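Local structure of putative immunoglobulin A1 protease (3N6Z) at residues W87-S93 with D118-G124; G152-D158 with G188-Y194; A245-V250 with A279-V283; T282-G288 with T325-A331. The protein is of unproven function but is probably a hydrolase related to immunoglobulin A1 proteases, folded largely as a parallel beta-helix. Where two conformers were deposited one is given. Numbering follows the deposited sequence.

Interaction 1. Residues W87-S93 with D118-G124; sequences WQSLNGS and DYPSFFG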
loop_
_atom_site.group_PDB
_atom_site.type_symbol
_atom_site.label_atom_id
_atom_site.label_comp_id
_atom_site.label_asym_id
_atom_site.label_seq_id
_atom_site.Cartn_x
_atom_site.Cartn_y
_atom_site.Cartn_z
ATOM N N TRP A 87 0.885 -15.802 10.789
ATOM C CA TRP A 87 0.002 -15.041 9.906
ATOM C C TRP A 87 0.110 -15.542 8.477
ATOM O O TRP A 87 1.201 -15.626 7.933
ATOM C CB TRP A 87 0.360 -13.577 9.925
ATOM C CG TRP A 87 -0.686 -12.730 9.311
ATOM C CD1 TRP A 87 -0.712 -12.251 8.019
ATOM C CD2 TRP A 87 -1.841 -12.197 9.954
ATOM N NE1 TRP A 87 -1.828 -11.472 7.823
ATOM C CE2 TRP A 87 -2.512 -11.385 9.010
ATOM C CE3 TRP A 87 -2.365 -12.288 11.255
ATOM C CZ2 TRP A 87 -3.674 -10.690 9.330
ATOM C CZ3 TRP A 87 -3.521 -11.590 11.557
ATOM C CH2 TRP A 87 -4.174 -10.828 10.602
ATOM N N GLN A 88 -1.044 -15.770 7.867
ATOM C CA GLN A 88 -1.149 -15.776 6.420
ATOM C C GLN A 88 -2.257 -14.768 6.091
ATOM O O GLN A 88 -3.140 -14.489 6.898
ATOM C CB GLN A 88 -1.406 -17.184 5.882
ATOM C CG GLN A 88 -0.242 -18.143 6.201
ATOM C CD GLN A 88 -0.396 -19.520 5.586
ATOM O OE1 GLN A 88 -1.348 -19.783 4.859
ATOM N NE2 GLN A 88 0.564 -20.389 5.849
ATOM N N SER A 89 -2.173 -14.183 4.910
ATOM C CA SER A 89 -3.048 -13.083 4.567
ATOM C C SER A 89 -4.527 -13.435 4.700
ATOM O O SER A 89 -4.934 -14.579 4.445
ATOM C CB SER A 89 -2.733 -12.551 3.190
ATOM O OG SER A 89 -3.102 -13.469 2.188
ATOM N N LEU A 90 -5.329 -12.467 5.121
ATOM C CA LEU A 90 -6.730 -12.750 5.447
ATOM C C LEU A 90 -7.541 -13.258 4.273
ATOM O O LEU A 90 -8.366 -14.157 4.446
ATOM C CB LEU A 90 -7.370 -11.494 6.049
ATOM C CG LEU A 90 -6.851 -11.093 7.416
ATOM C CD1 LEU A 90 -7.134 -9.643 7.748
ATOM C CD2 LEU A 90 -7.457 -12.037 8.472
ATOM N N ASN A 91 -7.302 -12.665 3.100
ATOM C CA ASN A 91 -8.132 -12.971 1.927
ATOM C C ASN A 91 -7.307 -13.281 0.688
ATOM O O ASN A 91 -7.761 -13.073 -0.429
ATOM C CB ASN A 91 -9.093 -11.830 1.643
ATOM C CG ASN A 91 -10.175 -12.180 0.627
ATOM O OD1 ASN A 91 -10.772 -13.273 0.686
ATOM N ND2 ASN A 91 -10.439 -11.261 -0.301
ATOM N N GLY A 92 -6.099 -13.811 0.896
ATOM C CA GLY A 92 -5.231 -14.112 -0.245
ATOM C C GLY A 92 -5.417 -15.412 -0.960
ATOM O O GLY A 92 -4.855 -15.593 -2.035
ATOM N N SER A 93 -6.193 -16.317 -0.394
ATOM C CA SER A 93 -6.357 -17.642 -1.000
ATOM C C SER A 93 -7.737 -17.866 -1.632
ATOM O O SER A 93 -8.639 -17.006 -1.556
ATOM C CB SER A 93 -6.015 -18.702 0.024
ATOM O OG SER A 93 -6.945 -18.726 1.076
ATOM N N ASP A 118 -0.455 -17.452 0.360
ATOM C CA ASP A 118 -0.759 -16.652 -0.811
ATOM C C ASP A 118 -0.767 -15.170 -0.461
ATOM O O ASP A 118 -1.362 -14.771 0.537
ATOM C CB ASP A 118 -2.119 -17.031 -1.390
ATOM C CG ASP A 118 -2.114 -18.364 -2.076
ATOM O OD1 ASP A 118 -1.022 -18.859 -2.379
ATOM O OD2 ASP A 118 -3.200 -18.892 -2.352
ATOM N N TYR A 119 -0.149 -14.366 -1.311
ATOM C CA TYR A 119 -0.080 -12.910 -1.166
ATOM C C TYR A 119 0.274 -12.464 0.247
ATOM O O TYR A 119 -0.502 -11.776 0.916
ATOM C CB TYR A 119 -1.377 -12.251 -1.665
ATOM C CG TYR A 119 -1.596 -12.430 -3.118
ATOM C CD1 TYR A 119 -0.771 -11.782 -4.039
ATOM C CD2 TYR A 119 -2.603 -13.238 -3.600
ATOM C CE1 TYR A 119 -0.946 -11.948 -5.404
ATOM C CE2 TYR A 119 -2.773 -13.429 -4.981
ATOM C CZ TYR A 119 -1.960 -12.770 -5.872
ATOM O OH TYR A 119 -2.138 -12.950 -7.225
ATOM N N PRO A 120 1.495 -12.803 0.692
ATOM C CA PRO A 120 1.926 -12.360 2.019
ATOM C C PRO A 120 1.800 -10.838 2.180
ATOM O O PRO A 120 2.355 -10.080 1.387
ATOM C CB PRO A 120 3.387 -12.816 2.096
ATOM C CG PRO A 120 3.548 -13.854 1.072
ATOM C CD PRO A 120 2.525 -13.614 0.012
ATOM N N SER A 121 1.084 -10.434 3.218
ATOM C CA SER A 121 0.582 -9.111 3.460
ATOM C C SER A 121 -0.496 -9.230 4.535
ATOM O O SER A 121 -0.873 -10.337 4.942
ATOM C CB SER A 121 -0.055 -8.501 2.197
ATOM O OG SER A 121 -1.200 -9.221 1.787
ATOM N N PHE A 122 -1.050 -8.090 4.979
ATOM C CA PHE A 122 -2.076 -8.152 5.988
ATOM C C PHE A 122 -3.364 -8.766 5.400
ATOM O O PHE A 122 -3.846 -9.787 5.903
ATOM C CB PHE A 122 -2.314 -6.772 6.632
ATOM C CG PHE A 122 -3.109 -6.835 7.907
ATOM C CD1 PHE A 122 -2.541 -7.260 9.099
ATOM C CD2 PHE A 122 -4.423 -6.452 7.916
ATOM C CE1 PHE A 122 -3.287 -7.328 10.285
ATOM C CE2 PHE A 122 -5.157 -6.490 9.097
ATOM C CZ PHE A 122 -4.569 -6.911 10.270
ATOM N N PHE A 123 -3.897 -8.171 4.332
ATOM C CA PHE A 123 -5.196 -8.554 3.767
ATOM C C PHE A 123 -5.109 -9.586 2.643
ATOM O O PHE A 123 -6.114 -10.275 2.375
ATOM C CB PHE A 123 -5.983 -7.355 3.271
ATOM C CG PHE A 123 -6.383 -6.398 4.344
ATOM C CD1 PHE A 123 -7.312 -6.742 5.307
ATOM C CD2 PHE A 123 -5.801 -5.151 4.417
ATOM C CE1 PHE A 123 -7.655 -5.868 6.312
ATOM C CE2 PHE A 123 -6.152 -4.244 5.403
ATOM C CZ PHE A 123 -7.090 -4.607 6.354
ATOM N N GLY A 124 -3.982 -9.630 1.905
ATOM C CA GLY A 124 -3.875 -10.504 0.736
ATOM C C GLY A 124 -4.522 -9.897 -0.494
ATOM O O GLY A 124 -3.816 -9.400 -1.394
HETATM O O HOH W 1 -2.461 -18.492 2.158
HETATM O O HOH W 2 -0.124 -14.953 3.132
HETATM O O HOH W 3 -4.665 -17.295 -4.084
#
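Two loops from successive coils of a parallel beta-helix meet here, one leading into strand 100-105 and the other into strand 125-131. Asp118 opens the contact at its exposed end: its carbonyl O accepts a hydrogen bond from Ser89 OG (2.7 Å), and a water links the same O to Ser89 N. Another water joins Asp118 OD2 to Gly92 O. Tyr119 turns its ring edge to that carbonyl, CD2 lying 3.6 Å from Gly92 O. Ser121 OG accepts from Gly124 N at 2.8 Å, an ST motif. Phe122 O receives both Leu90 N (3.2 Å) and Trp87 NE1 (3.3 Å). The Phe122 ring is nearly parallel to the six-membered ring of Trp87 (18°, centroids 4.8 Å apart) but slid until they barely overlap; Phe112 meets both edge-to-face. Phe123 O accepts from Asn91 N at 2.8 Å. Gly124 has a positive phi (81°), and an ideal CB on it would clash, 2.4 Å from Ser89 OG and 2.5 Å from Gly92 N.

Interaction 2. Residues G152-D158 with G188-Y194; sequences GYLGLKD and GVLANSY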
loop_
_atom_site.group_PDB
_atom_site.type_symbol
_atom_site.label_atom_id
_atom_site.label_comp_id
_atom_site.label_asym_id
_atom_site.label_seq_id
_atom_site.Cartn_x
_atom_site.Cartn_y
_atom_site.Cartn_z
ATOM N N GLY A 152 -1.729 -7.500 -0.989
ATOM C CA GLY A 152 -1.183 -7.907 -2.293
ATOM C C GLY A 152 -1.928 -7.185 -3.388
ATOM O O GLY A 152 -1.337 -6.327 -4.036
ATOM N N TYR A 153 -3.209 -7.494 -3.565
ATOM C CA TYR A 153 -4.113 -6.743 -4.433
ATOM C C TYR A 153 -4.979 -5.828 -3.607
ATOM O O TYR A 153 -5.545 -6.241 -2.584
ATOM C CB TYR A 153 -5.035 -7.676 -5.239
ATOM C CG TYR A 153 -4.465 -8.108 -6.541
ATOM C CD1 TYR A 153 -3.412 -8.994 -6.608
ATOM C CD2 TYR A 153 -4.950 -7.550 -7.717
ATOM C CE1 TYR A 153 -2.865 -9.354 -7.861
ATOM C CE2 TYR A 153 -4.444 -7.892 -8.934
ATOM C CZ TYR A 153 -3.411 -8.770 -9.023
ATOM O OH TYR A 153 -2.911 -9.048 -10.284
ATOM N N LEU A 154 -5.129 -4.592 -4.096
ATOM C CA LEU A 154 -6.131 -3.660 -3.610
ATOM C C LEU A 154 -7.238 -3.607 -4.663
ATOM O O LEU A 154 -7.079 -3.022 -5.733
ATOM C CB LEU A 154 -5.565 -2.278 -3.365
ATOM C CG LEU A 154 -6.573 -1.252 -2.815
ATOM C CD1 LEU A 154 -7.253 -1.776 -1.555
ATOM C CD2 LEU A 154 -5.878 0.096 -2.579
ATOM N N GLY A 155 -8.355 -4.235 -4.332
ATOM C CA GLY A 155 -9.404 -4.500 -5.282
ATOM C C GLY A 155 -9.067 -5.652 -6.220
ATOM O O GLY A 155 -7.923 -6.084 -6.322
ATOM N N LEU A 156 -10.100 -6.125 -6.910
ATOM C CA LEU A 156 -9.940 -7.103 -7.984
ATOM C C LEU A 156 -10.301 -6.444 -9.301
ATOM O O LEU A 156 -11.068 -5.489 -9.352
ATOM C CB LEU A 156 -10.837 -8.312 -7.735
ATOM C CG LEU A 156 -10.412 -9.198 -6.562
ATOM C CD1 LEU A 156 -11.498 -10.211 -6.227
ATOM C CD2 LEU A 156 -9.069 -9.847 -6.882
ATOM N N LYS A 157 -9.723 -6.945 -10.380
ATOM C CA LYS A 157 -9.852 -6.284 -11.688
ATOM C C LYS A 157 -11.157 -6.689 -12.390
ATOM O O LYS A 157 -11.447 -7.888 -12.530
ATOM C CB LYS A 157 -8.688 -6.674 -12.580
ATOM C CG LYS A 157 -8.628 -5.896 -13.884
ATOM C CD LYS A 157 -7.514 -6.414 -14.781
ATOM C CE LYS A 157 -7.905 -7.710 -15.453
ATOM N NZ LYS A 157 -6.851 -8.234 -16.380
ATOM N N ASP A 158 -11.913 -5.694 -12.855
ATOM C CA ASP A 158 -13.008 -5.926 -13.833
ATOM C C ASP A 158 -14.002 -7.003 -13.369
ATOM O O ASP A 158 -14.315 -7.936 -14.121
ATOM C CB ASP A 158 -12.416 -6.326 -15.200
ATOM C CG ASP A 158 -11.644 -5.211 -15.877
ATOM O OD1 ASP A 158 -12.015 -4.062 -15.677
ATOM O OD2 ASP A 158 -10.706 -5.528 -16.650
ATOM N N GLY A 188 0.791 -4.291 -3.417
ATOM C CA GLY A 188 1.501 -4.826 -4.585
ATOM C C GLY A 188 0.887 -4.345 -5.895
ATOM O O GLY A 188 1.580 -3.779 -6.768
ATOM N N VAL A 189 -0.429 -4.546 -6.014
ATOM C CA VAL A 189 -1.187 -4.263 -7.221
ATOM C C VAL A 189 -2.465 -3.501 -6.853
ATOM O O VAL A 189 -3.225 -3.959 -6.006
ATOM C CB VAL A 189 -1.553 -5.572 -7.992
ATOM C CG1 VAL A 189 -2.195 -5.205 -9.344
ATOM C CG2 VAL A 189 -0.328 -6.487 -8.169
ATOM N N LEU A 190 -2.675 -2.354 -7.497
ATOM C CA LEU A 190 -3.910 -1.592 -7.403
ATOM C C LEU A 190 -4.759 -1.994 -8.613
ATOM O O LEU A 190 -4.287 -1.938 -9.764
ATOM C CB LEU A 190 -3.608 -0.081 -7.453
ATOM C CG LEU A 190 -4.777 0.897 -7.513
ATOM C CD1 LEU A 190 -5.747 0.723 -6.306
ATOM C CD2 LEU A 190 -4.241 2.356 -7.579
ATOM N N ALA A 191 -5.998 -2.384 -8.351
ATOM C CA ALA A 191 -6.967 -2.704 -9.391
ATOM C C ALA A 191 -7.783 -1.463 -9.765
ATOM O O ALA A 191 -7.251 -0.337 -9.733
ATOM C CB ALA A 191 -7.830 -3.928 -8.983
ATOM N N ASN A 192 -9.038 -1.631 -10.191
ATOM C CA ASN A 192 -9.730 -0.587 -10.929
ATOM C C ASN A 192 -11.116 -0.273 -10.393
ATOM O O ASN A 192 -11.461 -0.619 -9.236
ATOM C CB ASN A 192 -9.660 -0.868 -12.442
ATOM C CG ASN A 192 -10.553 -2.013 -12.892
ATOM O OD1 ASN A 192 -10.633 -3.068 -12.213
ATOM N ND2 ASN A 192 -11.221 -1.825 -14.026
ATOM N N SER A 193 -11.924 0.390 -11.210
ATOM C CA SER A 193 -13.186 0.972 -10.776
ATOM C C SER A 193 -14.269 0.500 -11.711
ATOM O O SER A 193 -14.067 0.495 -12.918
ATOM C CB SER A 193 -13.078 2.500 -10.800
ATOM O OG SER A 193 -12.003 2.902 -9.951
ATOM N N TYR A 194 -15.406 0.126 -11.142
ATOM C CA TYR A 194 -16.538 -0.425 -11.899
ATOM C C TYR A 194 -17.746 -0.498 -10.972
ATOM O O TYR A 194 -17.624 -0.425 -9.758
ATOM C CB TYR A 194 -16.204 -1.826 -12.462
ATOM C CG TYR A 194 -15.502 -2.721 -11.463
ATOM C CD1 TYR A 194 -16.218 -3.449 -10.547
ATOM C CD2 TYR A 194 -14.122 -2.822 -11.440
ATOM C CE1 TYR A 194 -15.598 -4.250 -9.612
ATOM C CE2 TYR A 194 -13.476 -3.613 -10.494
ATOM C CZ TYR A 194 -14.230 -4.344 -9.578
ATOM O OH TYR A 194 -13.588 -5.135 -8.641
#
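Tyr153 lays the face of its ring over Val189: the Val189 CB lies 3.7 Å from the ring centroid and 8° off the ring normal, a CH-pi contact, and Tyr153 CE2 comes within 3.5 Å of Val189 CG1. On the other face of the sheet Leu154 CD2 meets Leu190 CD1 at 3.8 Å. This pairing of like positions follows from the parallel register, Tyr153 with Val189 and Leu154 with Leu190, which is held by Val189 N to Gly152 O (2.8 Å), Leu154 N to Val189 O (2.8 Å) and Ala191 N to Leu154 O (2.9 Å). Beyond the strands the two segments stay together through bonds that involve side chains. Tyr194 OH donates to Leu156 O at 2.6 Å, and the Asn192 amide makes a two-point contact with Asp158: Asp158 N donates to Asn192 OD1 (3.0 Å) while Asn192 ND2 donates to Asp158 OD1 (2.9 Å). Such equivalent strands stacked coil upon coil define a parallel beta-helix. Here strand 153-154 lies between 125-131, where Leu154 touches Leu126, and strand 189-190, whose far neighbour is strand 224-227, with Arg226 packed against Val189.

Interaction 3. Residues A245-V250 with A279-V283; sequences ATKGGV and ASSTV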
loop_
_atom_site.group_PDB
_atom_site.type_symbol
_atom_site.label_atom_id
_atom_site.label_comp_id
_atom_site.label_asym_id
_atom_site.label_seq_id
_atom_site.Cartn_x
_atom_site.Cartn_y
_atom_site.Cartn_z
ATOM N N ALA A 245 14.370 -2.446 -8.033
ATOM C CA ALA A 245 14.044 -3.676 -8.744
ATOM C C ALA A 245 15.333 -4.266 -9.299
ATOM O O ALA A 245 16.197 -3.529 -9.804
ATOM C CB ALA A 245 13.017 -3.420 -9.898
ATOM N N THR A 246 15.439 -5.591 -9.250
ATOM C CA THR A 246 16.551 -6.307 -9.886
ATOM C C THR A 246 16.589 -6.060 -11.389
ATOM O O THR A 246 17.655 -5.775 -11.942
ATOM C CB THR A 246 16.393 -7.804 -9.602
ATOM O OG1 THR A 246 16.478 -7.999 -8.196
ATOM C CG2 THR A 246 17.407 -8.650 -10.334
ATOM N N LYS A 247 15.425 -6.109 -12.051
ATOM C CA LYS A 247 15.341 -5.940 -13.504
ATOM C C LYS A 247 13.892 -5.624 -13.830
ATOM O O LYS A 247 13.047 -6.498 -13.878
ATOM C CB LYS A 247 15.806 -7.220 -14.235
ATOM C CG LYS A 247 15.775 -7.075 -15.761
ATOM C CD LYS A 247 16.462 -8.242 -16.472
ATOM C CE LYS A 247 16.294 -8.194 -17.981
ATOM N NZ LYS A 247 17.054 -9.292 -18.625
ATOM N N GLY A 248 13.617 -4.334 -14.005
ATOM C CA GLY A 248 12.276 -3.891 -14.345
ATOM C C GLY A 248 12.110 -2.409 -14.114
ATOM O O GLY A 248 13.052 -1.634 -14.277
ATOM N N GLY A 249 10.878 -2.039 -13.795
ATOM C CA GLY A 249 10.488 -0.657 -13.603
ATOM C C GLY A 249 10.451 -0.285 -12.134
ATOM O O GLY A 249 9.989 -1.064 -11.293
ATOM N N VAL A 250 10.887 0.935 -11.854
ATOM C CA VAL A 250 10.921 1.502 -10.527
ATOM C C VAL A 250 10.305 2.879 -10.587
ATOM O O VAL A 250 10.725 3.708 -11.382
ATOM C CB VAL A 250 12.361 1.595 -9.994
ATOM C CG1 VAL A 250 12.412 2.154 -8.554
ATOM C CG2 VAL A 250 13.069 0.264 -10.092
ATOM N N ALA A 279 20.799 -2.983 -16.310
ATOM C CA ALA A 279 20.842 -1.876 -17.277
ATOM C C ALA A 279 19.549 -1.682 -18.081
ATOM O O ALA A 279 19.302 -0.587 -18.576
ATOM C CB ALA A 279 21.992 -2.096 -18.244
ATOM N N SER A 280 18.732 -2.727 -18.220
ATOM C CA SER A 280 17.477 -2.662 -18.961
ATOM C C SER A 280 16.358 -2.047 -18.124
ATOM O O SER A 280 15.235 -1.902 -18.620
ATOM C CB SER A 280 17.055 -4.054 -19.411
ATOM O OG SER A 280 16.718 -4.851 -18.295
ATOM N N SER A 281 16.637 -1.750 -16.853
ATOM C CA SER A 281 15.641 -1.153 -15.968
ATOM C C SER A 281 15.228 0.251 -16.412
ATOM O O SER A 281 15.950 0.948 -17.122
ATOM C CB SER A 281 16.164 -1.100 -14.534
ATOM O OG SER A 281 16.478 -2.389 -14.025
ATOM N N THR A 282 14.030 0.643 -15.992
ATOM C CA THR A 282 13.532 2.009 -16.185
ATOM C C THR A 282 13.205 2.573 -14.806
ATOM O O THR A 282 12.619 1.892 -13.969
ATOM C CB THR A 282 12.333 2.070 -17.146
ATOM O OG1 THR A 282 11.287 1.219 -16.668
ATOM C CG2 THR A 282 12.759 1.622 -18.543
ATOM N N VAL A 283 13.601 3.819 -14.579
ATOM C CA VAL A 283 13.386 4.506 -13.320
ATOM C C VAL A 283 12.711 5.835 -13.559
ATOM O O VAL A 283 13.241 6.684 -14.287
ATOM C CB VAL A 283 14.701 4.664 -12.556
ATOM C CG1 VAL A 283 14.478 5.466 -11.270
ATOM C CG2 VAL A 283 15.340 3.303 -12.269
#
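Two backbone hydrogen bonds dominate: Val250 N donates to Thr282 O at 2.9 Å (angle 149°), and Thr282 N donates to Gly248 O at 3.0 Å (155°). Because Thr282 thus bonds to the residues before and after Gly249, the strands run parallel, with Gly249 level with Thr282 and Val250 with Val283 (CA-CA 4.8 Å in each pair). A weaker bond precedes them, from Gly248 N to Ser281 OG at 3.5 Å; the stronger partner of that hydroxyl is the carbonyl O of Asp278. CA-H...O contacts fill in between, Gly249 CA lying 3.3 Å from Thr282 O and Val283 CA 3.4 Å from Val250 O. These are adjacent rungs of a parallel beta-helix: strand 282-284 forms one edge of a five-stranded parallel sheet, with strand 248-251 beside it. The side chains follow the alternation of the sheet. Val250 and Val283 share one face, with Val250 CB 4.1 Å from Val283 CG2, and both also touch Leu274 of strand 274-276, a packing of aliphatic residues across sheets. On the other face Gly249 offers no side chain beside Thr282, whose OG1 is hydrogen-bonded to Gly288 O. At the exposed end the extended Lys247 side chain brings CE within 3.4 Å of Ser280 OG, a hydroxyl that is itself hydrogen-bonded to Asp278 OD1.

Interaction 4. Residues T282-G288 with T325-A331; sequences TVGRIVG and TTFHGVA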
loop_
_atom_site.group_PDB
_atom_site.type_symbol
_atom_site.label_atom_id
_atom_site.label_comp_id
_atom_site.label_asym_id
_atom_site.label_seq_id
_atom_site.Cartn_x
_atom_site.Cartn_y
_atom_site.Cartn_z
ATOM N N THR A 282 14.030 0.643 -15.992
ATOM C CA THR A 282 13.532 2.009 -16.185
ATOM C C THR A 282 13.205 2.573 -14.806
ATOM O O THR A 282 12.619 1.892 -13.969
ATOM C CB THR A 282 12.333 2.070 -17.146
ATOM O OG1 THR A 282 11.287 1.219 -16.668
ATOM C CG2 THR A 282 12.759 1.622 -18.543
ATOM N N VAL A 283 13.601 3.819 -14.579
ATOM C CA VAL A 283 13.386 4.506 -13.320
ATOM C C VAL A 283 12.711 5.835 -13.559
ATOM O O VAL A 283 13.241 6.684 -14.287
ATOM C CB VAL A 283 14.701 4.664 -12.556
ATOM C CG1 VAL A 283 14.478 5.466 -11.270
ATOM C CG2 VAL A 283 15.340 3.303 -12.269
ATOM N N GLY A 284 11.545 6.009 -12.951
ATOM C CA GLY A 284 10.784 7.272 -13.040
ATOM C C GLY A 284 10.598 7.824 -11.641
ATOM O O GLY A 284 10.255 7.075 -10.703
ATOM N N ARG A 285 10.775 9.124 -11.453
ATOM C CA ARG A 285 10.600 9.657 -10.092
ATOM C C ARG A 285 9.200 9.326 -9.598
ATOM O O ARG A 285 9.025 9.070 -8.409
ATOM C CB ARG A 285 10.912 11.138 -9.976
ATOM C CG ARG A 285 12.316 11.508 -10.392
ATOM C CD ARG A 285 12.712 12.928 -9.979
ATOM N NE ARG A 285 11.927 13.931 -10.693
ATOM C CZ ARG A 285 12.345 15.152 -11.012
ATOM N NH1 ARG A 285 13.533 15.585 -10.601
ATOM N NH2 ARG A 285 11.559 15.934 -11.741
ATOM N N ILE A 286 8.188 9.391 -10.479
ATOM C CA ILE A 286 6.803 9.062 -10.084
ATOM C C ILE A 286 6.395 7.655 -10.550
ATOM O O ILE A 286 5.916 6.830 -9.743
ATOM C CB ILE A 286 5.781 10.125 -10.589
ATOM C CG1 ILE A 286 6.254 11.571 -10.298
ATOM C CG2 ILE A 286 4.381 9.908 -9.957
ATOM C CD1 ILE A 286 6.442 11.856 -8.804
ATOM N N VAL A 287 6.495 7.404 -11.855
ATOM C CA VAL A 287 6.039 6.149 -12.482
ATOM C C VAL A 287 7.161 5.576 -13.338
ATOM O O VAL A 287 7.773 6.299 -14.144
ATOM C CB VAL A 287 4.790 6.352 -13.366
ATOM C CG1 VAL A 287 4.354 5.033 -13.960
ATOM C CG2 VAL A 287 3.655 7.049 -12.599
ATOM N N GLY A 288 7.384 4.262 -13.221
ATOM C CA GLY A 288 8.483 3.586 -13.935
ATOM C C GLY A 288 8.246 2.981 -15.307
ATOM O O GLY A 288 9.209 2.902 -16.090
ATOM N N THR A 325 7.905 6.190 -21.336
ATOM C CA THR A 325 7.889 5.097 -20.378
ATOM C C THR A 325 7.776 5.573 -18.923
ATOM O O THR A 325 7.086 4.964 -18.090
ATOM C CB THR A 325 9.160 4.250 -20.603
ATOM O OG1 THR A 325 9.064 3.681 -21.917
ATOM C CG2 THR A 325 9.322 3.149 -19.556
ATOM N N THR A 326 8.527 6.628 -18.615
ATOM C CA THR A 326 8.619 7.122 -17.256
ATOM C C THR A 326 7.921 8.450 -17.092
ATOM O O THR A 326 7.697 9.196 -18.055
ATOM C CB THR A 326 10.103 7.260 -16.794
ATOM O OG1 THR A 326 10.794 8.253 -17.568
ATOM C CG2 THR A 326 10.862 5.922 -16.866
ATOM N N PHE A 327 7.559 8.753 -15.848
ATOM C CA PHE A 327 7.054 10.075 -15.492
ATOM C C PHE A 327 7.815 10.553 -14.270
ATOM O O PHE A 327 7.822 9.855 -13.255
ATOM C CB PHE A 327 5.546 10.040 -15.223
ATOM C CG PHE A 327 4.989 11.371 -14.743
ATOM C CD1 PHE A 327 5.238 12.539 -15.452
ATOM C CD2 PHE A 327 4.235 11.445 -13.582
ATOM C CE1 PHE A 327 4.712 13.752 -15.011
ATOM C CE2 PHE A 327 3.728 12.640 -13.134
ATOM C CZ PHE A 327 3.981 13.790 -13.829
ATOM N N HIS A 328 8.373 11.773 -14.356
ATOM C CA HIS A 328 9.258 12.277 -13.308
ATOM C C HIS A 328 8.650 13.363 -12.427
ATOM O O HIS A 328 9.225 13.689 -11.402
ATOM C CB HIS A 328 10.522 12.850 -13.923
ATOM C CG HIS A 328 11.401 11.825 -14.564
ATOM N ND1 HIS A 328 11.742 10.626 -13.955
ATOM C CD2 HIS A 328 12.019 11.837 -15.767
ATOM C CE1 HIS A 328 12.549 9.960 -14.769
ATOM N NE2 HIS A 328 12.749 10.685 -15.866
ATOM N N GLY A 329 7.501 13.940 -12.806
ATOM C CA GLY A 329 6.986 15.041 -12.010
ATOM C C GLY A 329 7.953 16.237 -11.962
ATOM O O GLY A 329 8.841 16.344 -12.791
ATOM N N VAL A 330 7.727 17.121 -10.998
ATOM C CA VAL A 330 8.462 18.372 -10.861
ATOM C C VAL A 330 9.259 18.389 -9.559
ATOM O O VAL A 330 8.702 18.130 -8.494
ATOM C CB VAL A 330 7.478 19.559 -10.904
ATOM C CG1 VAL A 330 8.190 20.890 -10.562
ATOM C CG2 VAL A 330 6.761 19.604 -12.286
ATOM N N ALA A 331 10.532 18.717 -9.635
ATOM C CA ALA A 331 11.374 18.769 -8.460
ATOM C C ALA A 331 10.998 19.898 -7.492
ATOM O O ALA A 331 10.664 21.014 -7.911
ATOM C CB ALA A 331 12.849 18.859 -8.855
#
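Near one end of a parallel beta-helix, strand 282-284 turns through a corner into strand 287-289, and the loop before strand 330-332 lies against that corner through a classic beta bulge. Thr282 starts the contact with its methyl, CG2 lying 3.9 Å from Thr325 CG2. Val283 points its CA-to-CB bond away, but its carbonyl O sits 3.4 Å from His328 CE1. At Gly284 an ideal CB would be only 3.2 Å from Thr326 CB and would clash with Val287 O, so the absence of a side chain lets the turn and the loop come close. Arg285 has the largest buried area of the contact (94 Å²). Its backbone N donates to His328 ND1 (3.1 Å, 168°), its NE to His328 O (2.8 Å) and its NH2 to Gly329 O (2.9 Å); the same NH2 makes a salt bridge to Asp318. Next comes the bulge itself: Ile286 N and Val287 N both donate to Phe327 O, at 2.8 and 3.1 Å, so that two residues stand opposite one. Ile286 CB also packs 3.6 Å from Phe327 CD2. Val287 O completes the single antiparallel bridge by accepting from Phe327 N at 3.0 Å. Last, Gly288 O accepts a hydrogen bond from Thr282 OG1 at 2.7 Å, closing the corner.

The four contacts follow one another along the beta-helix, from interaction 1 near its N-terminal side to interaction 4 beyond the chain's centre, with 30 Å between the centres of those two. Interactions 1 and 2 touch: Gly124 O lies 3.0 Å from Tyr153 N, a probable hydrogen bond. Tyr119 and Tyr153 also approach, with OH of the former 3.7 Å from CE1 of the latter, and the side chain of each lies about 3 Å from bound glycerol, probably from the crystallisation liquor. Interactions 3 and 4 share Thr282 and Val283 and are joined by a probable hydrogen bond from Gly284 N to Val250 O (2.9 Å). Between interactions 2 and 3 the nearest atoms remain about 10 Å apart.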